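Local coordinates for protein restriction endonuclease r.bpuji (Bacillus pumilus, PDB 2VLA) that binds its cognate DNA sequence through this recognition domain, one part of a larger restriction endonuclease that probably cleaves DNA, at residues S43-F48 with T64-R69; K112-N117 with K271-Y276; C11-G16 with R211-Y216. All coordinates share one frame; numbering follows the deposited sequence.

Contact 1 (S43-F48 with T64-R69). With nucleotides of chain C; nucleotides of chain B.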
# COMPACT_ATOMS: atom_id res chain seq x y z
N SER A 43 13.41 21.10 13.63
CA SER A 43 13.62 21.90 12.45
C SER A 43 12.87 21.31 11.26
O SER A 43 12.34 22.04 10.41
CB SER A 43 15.11 21.99 12.13
OG SER A 43 15.82 22.67 13.16
N PHE A 44 12.82 19.99 11.20
CA PHE A 44 12.17 19.29 10.08
C PHE A 44 10.69 19.63 9.99
O PHE A 44 10.18 19.94 8.92
CB PHE A 44 12.33 17.78 10.23
CG PHE A 44 11.72 16.99 9.10
CD1 PHE A 44 12.25 17.06 7.82
CD2 PHE A 44 10.62 16.20 9.32
CE1 PHE A 44 11.68 16.34 6.79
CE2 PHE A 44 10.06 15.46 8.29
CZ PHE A 44 10.57 15.54 7.04
N VAL A 45 10.00 19.59 11.12
CA VAL A 45 8.58 19.88 11.16
C VAL A 45 8.29 21.27 10.64
O VAL A 45 7.43 21.45 9.79
CB VAL A 45 8.02 19.74 12.60
CG1 VAL A 45 6.57 20.24 12.67
CG2 VAL A 45 8.12 18.29 13.06
N LYS A 46 9.03 22.25 11.14
CA LYS A 46 8.77 23.64 10.80
C LYS A 46 9.08 23.90 9.34
O LYS A 46 8.27 24.48 8.61
CB LYS A 46 9.60 24.57 11.69
CG LYS A 46 9.56 26.04 11.26
N ASP A 47 10.25 23.45 8.91
CA ASP A 47 10.74 23.73 7.57
C ASP A 47 9.93 22.98 6.51
O ASP A 47 9.64 23.52 5.44
CB ASP A 47 12.22 23.38 7.47
CG ASP A 47 13.10 24.33 8.28
OD1 ASP A 47 12.64 25.45 8.61
OD2 ASP A 47 14.24 23.95 8.60
N PHE A 48 9.55 21.75 6.81
CA PHE A 48 8.71 20.99 5.89
C PHE A 48 7.37 21.69 5.68
O PHE A 48 6.96 21.93 4.55
CB PHE A 48 8.48 19.57 6.42
CG PHE A 48 7.67 18.72 5.50
CD1 PHE A 48 6.29 18.80 5.51
CD2 PHE A 48 8.29 17.81 4.64
CE1 PHE A 48 5.53 18.02 4.67
CE2 PHE A 48 7.53 17.03 3.78
CZ PHE A 48 6.15 17.13 3.80
N THR A 64 -3.46 19.63 8.72
CA THR A 64 -3.35 19.06 7.38
C THR A 64 -1.92 18.97 6.93
O THR A 64 -1.50 17.94 6.39
CB THR A 64 -4.19 19.89 6.40
OG1 THR A 64 -5.54 19.75 6.78
CG2 THR A 64 -3.99 19.47 4.96
N LEU A 65 -1.15 20.02 7.15
CA LEU A 65 0.27 19.99 6.81
C LEU A 65 0.99 18.86 7.57
O LEU A 65 1.76 18.10 6.98
CB LEU A 65 0.92 21.36 7.12
CG LEU A 65 0.42 22.55 6.29
CD1 LEU A 65 0.93 23.85 6.90
CD2 LEU A 65 0.89 22.40 4.85
N ASP A 66 0.75 18.77 8.88
CA ASP A 66 1.32 17.72 9.69
C ASP A 66 0.93 16.34 9.15
O ASP A 66 1.76 15.44 9.05
CB ASP A 66 0.83 17.84 11.15
CG ASP A 66 1.48 19.00 11.91
OD1 ASP A 66 2.55 19.48 11.50
OD2 ASP A 66 0.94 19.37 12.97
N ASN A 67 -0.33 16.17 8.81
CA ASN A 67 -0.79 14.88 8.33
C ASN A 67 -0.14 14.51 6.98
O ASN A 67 0.25 13.34 6.77
CB ASN A 67 -2.33 14.84 8.20
CG ASN A 67 -3.05 14.76 9.54
OD1 ASN A 67 -2.47 14.44 10.58
ND2 ASN A 67 -4.35 14.95 9.49
N HIS A 68 0.00 15.47 6.08
CA HIS A 68 0.77 15.20 4.86
C HIS A 68 2.17 14.68 5.24
O HIS A 68 2.67 13.70 4.66
CB HIS A 68 0.90 16.46 3.99
CG HIS A 68 -0.23 16.66 3.04
ND1 HIS A 68 -0.10 16.41 1.69
CD2 HIS A 68 -1.48 17.16 3.22
CE1 HIS A 68 -1.23 16.74 1.08
NE2 HIS A 68 -2.09 17.17 2.00
N ARG A 69 2.82 15.38 6.15
CA ARG A 69 4.20 15.06 6.49
C ARG A 69 4.30 13.66 7.07
O ARG A 69 5.15 12.85 6.64
CB ARG A 69 4.75 16.05 7.51
CG ARG A 69 6.24 16.00 7.66
CD ARG A 69 6.74 16.95 8.72
NE ARG A 69 6.25 16.56 10.03
CZ ARG A 69 5.31 17.21 10.70
NH1 ARG A 69 4.80 18.32 10.21
NH2 ARG A 69 4.89 16.74 11.88
P DC C 5 -5.76 17.40 2.14
OP1 DC C 5 -4.74 18.05 1.33
OP2 DC C 5 -5.28 16.39 3.11
O5' DC C 5 -6.66 18.47 2.94
C5' DC C 5 -7.64 19.31 2.27
C4' DC C 5 -8.70 19.60 3.28
O4' DC C 5 -9.48 18.38 3.52
C3' DC C 5 -8.14 20.01 4.65
O3' DC C 5 -8.91 21.14 5.11
C2' DC C 5 -8.36 18.82 5.55
C1' DC C 5 -9.49 18.07 4.91
N1 DC C 5 -9.39 16.56 4.96
C2 DC C 5 -10.52 15.83 5.25
O2 DC C 5 -11.58 16.41 5.59
N3 DC C 5 -10.47 14.46 5.22
C4 DC C 5 -9.35 13.88 4.83
N4 DC C 5 -9.34 12.54 4.78
C5 DC C 5 -8.19 14.60 4.53
C6 DC C 5 -8.24 15.93 4.56
P DG C 6 -8.39 22.09 6.30
OP1 DG C 6 -9.19 23.37 6.18
OP2 DG C 6 -6.92 22.15 6.31
O5' DG C 6 -8.83 21.27 7.61
C5' DG C 6 -10.19 21.08 7.89
C4' DG C 6 -10.34 20.10 9.00
O4' DG C 6 -9.95 18.80 8.48
C3' DG C 6 -9.46 20.32 10.24
O3' DG C 6 -10.18 19.93 11.39
C2' DG C 6 -8.32 19.35 10.02
C1' DG C 6 -9.09 18.18 9.41
N9 DG C 6 -8.31 17.14 8.76
C8 DG C 6 -7.06 17.24 8.25
N7 DG C 6 -6.62 16.09 7.76
C5 DG C 6 -7.66 15.21 7.98
C6 DG C 6 -7.79 13.82 7.70
O6 DG C 6 -6.93 13.10 7.16
N1 DG C 6 -9.00 13.32 8.11
C2 DG C 6 -10.02 14.05 8.69
N2 DG C 6 -11.13 13.38 8.99
N3 DG C 6 -9.90 15.34 8.97
C4 DG C 6 -8.71 15.85 8.60
P DC B 5 1.80 8.68 11.47
OP1 DC B 5 3.27 8.70 11.55
OP2 DC B 5 1.12 9.52 10.48
O5' DC B 5 1.35 7.14 11.38
C5' DC B 5 0.30 6.72 10.55
C4' DC B 5 -0.82 6.13 11.36
O4' DC B 5 -1.36 7.13 12.27
C3' DC B 5 -2.00 5.64 10.55
O3' DC B 5 -2.67 4.60 11.26
C2' DC B 5 -2.81 6.94 10.45
C1' DC B 5 -2.69 7.42 11.89
N1 DC B 5 -2.99 8.84 12.07
C2 DC B 5 -4.07 9.25 12.87
O2 DC B 5 -4.74 8.39 13.47
N3 DC B 5 -4.33 10.59 12.98
C4 DC B 5 -3.60 11.47 12.33
N4 DC B 5 -3.90 12.78 12.47
C5 DC B 5 -2.52 11.10 11.50
C6 DC B 5 -2.24 9.78 11.41
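Arg-69 spreads its whole side chain across Phe-48, Phe-44 and Val-45, and the contact hangs on that one residue. The two helix segments run at 115° to each other, their axes 10.5 Å apart, leaving room for rings and a long chain between them. On the tight side, Arg-69 CG sits over one face of the Phe-48 ring, 3.6 Å from its centroid, in a CH-pi contact, and CB meets the same ring near CE1. Arg-69 CD is shared: it touches Phe-48 and also lies 3.7 Å from Phe-44 CE2. Ile-32 and Ile-36 of helix 22-36 pack against Phe-48, so this part is a hydrocarbon interior.

Beyond CD the bend at chi3 (65°) turns NE aside, and the polar side begins, bordered by the partly exposed Val-45 and Asp-66. The guanidinium presents one face to the methyls of Val-45, Val-45 CG1 lying 3.6 Å from Arg-69 NH1. In its plane, Arg-69 NH1 donates to Asp-66 OD1 at 2.8 Å, nearly straight at 169°, in a salt bridge that Asn-49 joins from both ends.

The far side of 64-69 faces DNA. Asn-67 OD1 accepts from N4 of DC5 of chain B at 2.9 Å, while His-68 NE2 donates to OP1 of DC5 of chain C, also at 2.9 Å. Thr-64 OG1 adds a bond of 2.8 Å to OP2 of DG6 of chain C. This division suits a helix-turn-helix: 62-76 reads the DNA with one side, while apolar packing and an internally paired arginine seat its other side on helix 41-56.

Contact 2 (K112-N117 with K271-Y276); sequences KFQFPN and KDWQQY
Lys-112 and Tyr-276 run past each other in opposite directions, so each side chain ends at the other's backbone. The bend of Lys-112 at chi2 (-94°) carries CD past Tyr-276 CZ. Tyr-276 OH donates to Lys-112 O at 2.7 Å, approaching the carbonyl at 115°; Lys-112 NZ gives a 3.1 Å bond to Tyr-276 O, almost in line with that C=O.

Asn-117 CB lies over one face of the Trp-273 six-membered ring, 3.5 Å from Trp-273 CH2, in a CH-pi contact. Gln-114 comes at the indole's edge, CG 3.7 Å from Trp-273 CZ3, its amide turned 66° from the ring plane. Both amides are tied down within the loop: Asn-117 ND2 donates to Gln-114 O and Gln-114 NE2 to Pro-116 O, each at 2.9 Å. Asn-117 OD1 is taken by Met-119 N. A water donates both to Gln-114 OE1 (2.8 Å) and to Tyr-276 OH (3.2 Å).

The loop leaves the end of helix 102-112, with a cis peptide before Pro-116, and lies against helix 263-278. Phe-253 meets Trp-273 edge-to-face, while Phe-113 and Phe-115 turn from this helix to pack on Gln-137 of helix 137-150.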
# COMPACT_ATOMS: atom_id res chain seq x y z
N LYS A 112 7.42 -3.51 -2.17
CA LYS A 112 7.73 -3.57 -0.75
C LYS A 112 6.53 -3.68 0.18
O LYS A 112 6.68 -4.08 1.34
CB LYS A 112 8.56 -2.36 -0.35
CG LYS A 112 9.93 -2.31 -1.02
CD LYS A 112 11.00 -2.93 -0.17
CE LYS A 112 12.39 -2.60 -0.72
NZ LYS A 112 12.99 -1.37 -0.08
N PHE A 113 5.36 -3.30 -0.28
CA PHE A 113 4.18 -3.27 0.56
C PHE A 113 3.89 -4.68 1.08
O PHE A 113 4.09 -5.66 0.35
CB PHE A 113 2.95 -2.71 -0.20
CG PHE A 113 2.20 -1.59 0.54
CD1 PHE A 113 1.50 -1.83 1.69
CD2 PHE A 113 2.18 -0.33 0.03
CE1 PHE A 113 0.79 -0.82 2.32
CE2 PHE A 113 1.45 0.67 0.65
CZ PHE A 113 0.78 0.42 1.77
N GLN A 114 3.33 -4.75 2.27
CA GLN A 114 2.87 -5.99 2.82
C GLN A 114 1.91 -5.72 3.94
O GLN A 114 1.84 -4.57 4.44
CB GLN A 114 4.07 -6.79 3.36
CG GLN A 114 4.90 -5.98 4.32
CD GLN A 114 5.92 -6.84 5.06
OE1 GLN A 114 6.95 -7.23 4.51
NE2 GLN A 114 5.64 -7.13 6.33
N PHE A 115 1.20 -6.76 4.36
CA PHE A 115 0.50 -6.75 5.64
C PHE A 115 1.05 -7.94 6.46
O PHE A 115 1.28 -9.01 5.89
CB PHE A 115 -1.00 -6.96 5.47
CG PHE A 115 -1.70 -5.91 4.61
CD1 PHE A 115 -1.73 -4.56 4.98
CD2 PHE A 115 -2.34 -6.29 3.47
CE1 PHE A 115 -2.46 -3.59 4.20
CE2 PHE A 115 -3.08 -5.32 2.69
CZ PHE A 115 -3.10 -3.98 3.08
N PRO A 116 1.27 -7.75 7.77
CA PRO A 116 1.16 -6.49 8.49
C PRO A 116 2.30 -5.57 8.15
O PRO A 116 3.25 -5.96 7.47
CB PRO A 116 1.26 -6.93 9.99
CG PRO A 116 1.18 -8.44 9.98
CD PRO A 116 1.71 -8.85 8.65
N ASN A 117 2.23 -4.34 8.64
CA ASN A 117 3.27 -3.39 8.42
C ASN A 117 3.34 -2.34 9.53
O ASN A 117 2.48 -2.30 10.44
CB ASN A 117 3.08 -2.72 7.05
CG ASN A 117 1.79 -1.92 6.95
OD1 ASN A 117 1.56 -1.02 7.76
ND2 ASN A 117 0.90 -2.30 6.01
N LYS A 271 10.67 1.43 13.77
CA LYS A 271 11.95 1.86 13.21
C LYS A 271 12.44 0.88 12.15
O LYS A 271 12.88 1.30 11.06
CB LYS A 271 13.00 1.99 14.31
CG LYS A 271 14.28 2.64 13.84
N ASP A 272 12.38 -0.41 12.46
CA ASP A 272 12.82 -1.44 11.54
C ASP A 272 11.92 -1.46 10.30
O ASP A 272 12.40 -1.68 9.19
CB ASP A 272 12.78 -2.81 12.21
CG ASP A 272 13.75 -2.93 13.37
OD1 ASP A 272 14.71 -2.13 13.47
OD2 ASP A 272 13.58 -3.87 14.17
N TRP A 273 10.61 -1.28 10.50
CA TRP A 273 9.71 -1.22 9.34
C TRP A 273 10.14 -0.09 8.39
O TRP A 273 10.21 -0.27 7.18
CB TRP A 273 8.25 -1.02 9.75
CG TRP A 273 7.43 -0.57 8.55
CD1 TRP A 273 7.08 0.72 8.23
CD2 TRP A 273 7.02 -1.37 7.45
NE1 TRP A 273 6.43 0.75 7.01
CE2 TRP A 273 6.39 -0.52 6.51
CE3 TRP A 273 7.09 -2.75 7.18
CZ2 TRP A 273 5.85 -1.00 5.35
CZ3 TRP A 273 6.57 -3.21 6.03
CH2 TRP A 273 5.97 -2.35 5.10
N GLN A 274 10.42 1.08 8.94
CA GLN A 274 10.73 2.23 8.10
C GLN A 274 12.03 1.99 7.31
O GLN A 274 12.14 2.38 6.14
CB GLN A 274 10.82 3.51 8.92
CG GLN A 274 10.82 4.79 8.07
CD GLN A 274 9.47 5.09 7.45
OE1 GLN A 274 8.48 4.42 7.74
NE2 GLN A 274 9.40 6.14 6.61
N GLN A 275 12.99 1.31 7.93
CA GLN A 275 14.26 0.99 7.27
C GLN A 275 14.06 -0.02 6.13
O GLN A 275 14.70 0.08 5.08
CB GLN A 275 15.26 0.44 8.29
CG GLN A 275 16.54 -0.12 7.67
CD GLN A 275 17.36 0.94 6.95
OE1 GLN A 275 17.40 2.10 7.36
NE2 GLN A 275 18.06 0.53 5.89
N TYR A 276 13.22 -1.02 6.37
CA TYR A 276 12.88 -1.98 5.32
C TYR A 276 12.16 -1.29 4.15
O TYR A 276 12.51 -1.48 2.98
CB TYR A 276 11.99 -3.10 5.89
CG TYR A 276 11.20 -3.79 4.84
CD1 TYR A 276 11.79 -4.66 3.96
CD2 TYR A 276 9.85 -3.52 4.70
CE1 TYR A 276 11.05 -5.25 2.94
CE2 TYR A 276 9.12 -4.08 3.70
CZ TYR A 276 9.71 -4.92 2.81
OH TYR A 276 8.96 -5.48 1.80
O HOH W 1 14.31 -3.15 1.82
O HOH W 2 7.23 -8.17 1.87

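Contact 3 (C11-G16 with R211-Y216); sequences CTIIRG and REQLNY. With nucleotides of chain B; nucleotides of chain C.
The irregular, extended run 11-16 passes helix segment 211-216 with Ile-13 CA 7.6 Å from Gln-213 CA and Gly-16 CA 7.3 Å from Glu-212 CA. Ile-13 supplies the apolar part. Its CG1 stands between the backbone N and the carbonyl carbon (chi1 64°), and beyond it CD1 reaches Gln-213 CG at 3.7 Å. The same methyl meets the edge of the Tyr-216 ring, 3.8 Å from CE2, near the ring plane. Gln-213 gives Ile-13 its aliphatic part; its NE2 donates to His-209 O, and also to a water that lies against Cys-11 O.

Glu-212 provides the polar grip. Its OE1 accepts Gly-16 N at 2.9 Å on the syn side, with an N-H...O angle of 151°. A water 2.8 Å from OE1 donates to it and to Ile-14 O, and accepts from Tyr-216 OH. With a second water also on OE1 and Gln-208 NE2 on OE2, the buried carboxylate is well supplied with donors, which would hold the extended chain where Arg-15 leaves it.

Arg-15 points the other way, into the DNA. Its NH1 is shared between O6 (2.8 Å) and N7 (2.9 Å) of DG8 of chain B by two bent bonds, while one guanidinium face lies over C6 of DC7 of the same chain. An alanine here would probably leave that guanine's O6 and N7 without their NH1 donor and the neighbouring cytosine without its flat partner.

Around the contact, Ile-14 packs on helix 62-76, as Tyr-216 does at Leu-76. Gln-213 reaches Leu-165 of helix 157-165, and its OE1 accepts from Gln-137 of helix 137-150. Residues 11-16 thus lie between helix 203-219 and helix 62-76, with Phe-113 and Phe-115 packed against Ile-13.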
# COMPACT_ATOMS: atom_id res chain seq x y z
N CYS A 11 -8.83 -4.46 6.05
CA CYS A 11 -7.41 -4.35 6.20
C CYS A 11 -6.92 -3.11 5.44
O CYS A 11 -6.71 -3.15 4.24
CB CYS A 11 -6.70 -5.65 5.70
SG CYS A 11 -4.97 -5.76 6.03
N THR A 12 -6.80 -2.01 6.15
CA THR A 12 -6.64 -0.73 5.49
C THR A 12 -5.20 -0.43 5.13
O THR A 12 -4.23 -1.09 5.66
CB THR A 12 -7.17 0.45 6.33
OG1 THR A 12 -6.45 0.53 7.55
CG2 THR A 12 -8.63 0.30 6.62
N ILE A 13 -5.05 0.56 4.22
CA ILE A 13 -3.85 1.33 4.09
C ILE A 13 -4.21 2.78 4.38
O ILE A 13 -5.39 3.14 4.41
CB ILE A 13 -3.19 1.18 2.70
CG1 ILE A 13 -4.09 1.75 1.59
CG2 ILE A 13 -2.84 -0.31 2.41
CD1 ILE A 13 -3.34 2.17 0.36
N ILE A 14 -3.20 3.59 4.61
CA ILE A 14 -3.34 5.00 4.89
C ILE A 14 -4.14 5.66 3.78
O ILE A 14 -4.01 5.32 2.60
CB ILE A 14 -1.96 5.65 5.07
CG1 ILE A 14 -1.40 5.29 6.47
CG2 ILE A 14 -2.01 7.19 4.88
CD1 ILE A 14 0.04 5.61 6.66
N ARG A 15 -5.04 6.56 4.18
CA ARG A 15 -5.90 7.26 3.23
C ARG A 15 -5.14 8.36 2.49
O ARG A 15 -4.39 9.10 3.08
CB ARG A 15 -7.10 7.82 3.98
CG ARG A 15 -8.19 8.41 3.07
CD ARG A 15 -9.52 8.63 3.80
NE ARG A 15 -10.16 7.36 4.10
CZ ARG A 15 -11.35 7.24 4.62
NH1 ARG A 15 -12.08 8.32 4.90
NH2 ARG A 15 -11.86 6.05 4.86
N GLY A 16 -5.31 8.39 1.17
CA GLY A 16 -4.49 9.26 0.33
C GLY A 16 -4.72 10.75 0.47
O GLY A 16 -5.80 11.19 0.94
N ARG A 211 -9.60 0.64 -3.43
CA ARG A 211 -9.38 1.42 -4.63
C ARG A 211 -7.97 2.01 -4.66
O ARG A 211 -7.31 2.00 -5.68
CB ARG A 211 -10.43 2.55 -4.73
CG ARG A 211 -10.12 3.56 -5.81
CD ARG A 211 -9.99 2.90 -7.19
NE ARG A 211 -9.58 3.85 -8.22
CZ ARG A 211 -10.42 4.44 -9.07
NH1 ARG A 211 -11.71 4.20 -8.99
NH2 ARG A 211 -9.95 5.28 -9.98
N GLU A 212 -7.54 2.57 -3.55
CA GLU A 212 -6.26 3.27 -3.52
C GLU A 212 -5.04 2.34 -3.65
O GLU A 212 -4.10 2.67 -4.30
CB GLU A 212 -6.16 4.19 -2.33
CG GLU A 212 -7.12 5.39 -2.53
CD GLU A 212 -7.08 6.45 -1.46
OE1 GLU A 212 -6.54 6.24 -0.37
OE2 GLU A 212 -7.65 7.55 -1.73
N GLN A 213 -5.15 1.14 -3.12
CA GLN A 213 -4.14 0.14 -3.41
C GLN A 213 -4.06 -0.08 -4.92
O GLN A 213 -2.96 -0.07 -5.52
CB GLN A 213 -4.44 -1.16 -2.65
CG GLN A 213 -4.08 -1.07 -1.17
CD GLN A 213 -4.45 -2.32 -0.41
OE1 GLN A 213 -3.63 -3.25 -0.28
NE2 GLN A 213 -5.64 -2.35 0.13
N LEU A 214 -5.21 -0.28 -5.58
CA LEU A 214 -5.19 -0.45 -7.00
C LEU A 214 -4.61 0.79 -7.71
O LEU A 214 -3.92 0.67 -8.69
CB LEU A 214 -6.59 -0.81 -7.53
CG LEU A 214 -7.10 -2.16 -7.06
CD1 LEU A 214 -8.55 -2.35 -7.42
CD2 LEU A 214 -6.29 -3.25 -7.66
N ASN A 215 -4.95 2.00 -7.22
CA ASN A 215 -4.36 3.22 -7.78
C ASN A 215 -2.84 3.18 -7.82
O ASN A 215 -2.23 3.70 -8.75
CB ASN A 215 -4.80 4.46 -6.95
CG ASN A 215 -6.21 4.92 -7.23
OD1 ASN A 215 -6.87 4.47 -8.17
ND2 ASN A 215 -6.68 5.84 -6.39
N TYR A 216 -2.21 2.66 -6.77
CA TYR A 216 -0.76 2.65 -6.74
C TYR A 216 -0.20 1.67 -7.78
O TYR A 216 0.81 1.93 -8.38
CB TYR A 216 -0.21 2.39 -5.30
CG TYR A 216 -0.64 3.51 -4.37
CD1 TYR A 216 -0.44 4.83 -4.72
CD2 TYR A 216 -1.35 3.24 -3.21
CE1 TYR A 216 -0.91 5.86 -3.94
CE2 TYR A 216 -1.83 4.27 -2.43
CZ TYR A 216 -1.60 5.59 -2.81
OH TYR A 216 -2.14 6.65 -2.07
P DC B 7 -10.45 3.43 11.17
OP1 DC B 7 -11.21 2.64 12.15
OP2 DC B 7 -9.87 2.73 10.00
O5' DC B 7 -11.31 4.65 10.60
C5' DC B 7 -12.05 5.48 11.49
C4' DC B 7 -12.68 6.64 10.74
O4' DC B 7 -11.65 7.56 10.27
C3' DC B 7 -13.45 6.26 9.47
O3' DC B 7 -14.64 7.02 9.41
C2' DC B 7 -12.55 6.71 8.34
C1' DC B 7 -11.97 7.95 8.95
N1 DC B 7 -10.74 8.51 8.35
C2 DC B 7 -10.58 9.89 8.35
O2 DC B 7 -11.51 10.59 8.78
N3 DC B 7 -9.45 10.43 7.86
C4 DC B 7 -8.46 9.62 7.45
N4 DC B 7 -7.35 10.16 6.98
C5 DC B 7 -8.61 8.21 7.46
C6 DC B 7 -9.75 7.70 7.90
P DA C 4 -6.32 12.86 -2.98
OP1 DA C 4 -6.31 13.48 -4.26
OP2 DA C 4 -5.38 11.76 -2.64
O5' DA C 4 -6.35 13.91 -1.84
C5' DA C 4 -7.02 15.17 -2.09
C4' DA C 4 -7.60 15.69 -0.80
O4' DA C 4 -8.77 14.93 -0.42
C3' DA C 4 -6.66 15.63 0.41
O3' DA C 4 -6.88 16.78 1.20
C2' DA C 4 -7.14 14.38 1.13
C1' DA C 4 -8.64 14.49 0.94
N9 DA C 4 -9.38 13.28 1.11
C8 DA C 4 -8.98 11.99 0.82
N7 DA C 4 -9.90 11.09 1.05
C5 DA C 4 -10.99 11.80 1.54
C6 DA C 4 -12.25 11.43 1.97
N6 DA C 4 -12.75 10.19 1.99
N1 DA C 4 -13.09 12.43 2.37
C2 DA C 4 -12.63 13.71 2.37
N3 DA C 4 -11.48 14.18 1.97
C4 DA C 4 -10.67 13.15 1.57
P DG B 8 -16.09 6.40 9.19
OP1 DG B 8 -16.32 5.38 10.21
OP2 DG B 8 -16.27 6.01 7.78
O5' DG B 8 -17.00 7.68 9.42
C5' DG B 8 -16.97 8.33 10.69
C4' DG B 8 -17.32 9.80 10.55
O4' DG B 8 -16.26 10.49 9.84
C3' DG B 8 -18.58 10.10 9.77
O3' DG B 8 -19.25 11.25 10.35
C2' DG B 8 -18.07 10.34 8.33
C1' DG B 8 -16.72 11.00 8.58
N9 DG B 8 -15.64 10.73 7.64
C8 DG B 8 -15.23 9.49 7.18
N7 DG B 8 -14.18 9.55 6.42
C5 DG B 8 -13.84 10.91 6.42
C6 DG B 8 -12.75 11.57 5.84
O6 DG B 8 -11.85 11.13 5.15
N1 DG B 8 -12.79 12.97 6.09
C2 DG B 8 -13.72 13.61 6.86
N2 DG B 8 -13.58 14.97 6.99
N3 DG B 8 -14.74 12.99 7.44
C4 DG B 8 -14.72 11.65 7.19
O HOH W 3 -6.83 -4.44 1.83
O HOH W 4 -6.84 4.39 1.69
O HOH W 5 -3.77 5.79 -0.11

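In the fold
All three contacts are largely buried, but contact 3 lies nearest the middle of the chain, about 6 Å from its centre, and contact 1 farthest out, about 22 Å. Contacts 2 and 3 touch: Phe-115 packs on Cys-11 and Gln-213, and Phe-113 on Ile-13, in one packed, mainly aromatic seam. Contact 1 stands apart, joining helices close in sequence, whereas the others bring together parts over 150 residues distant. Chemistry follows place: contact 1 has no hydrogen bond between its segments, contact 2 uses side chain to backbone bonds, and contact 3 hangs a backbone N-H and two waters on a buried carboxylate; contacts 2 and 3 both use bridging waters. Contacts 1 and 3 each offer DNA-reading side chains.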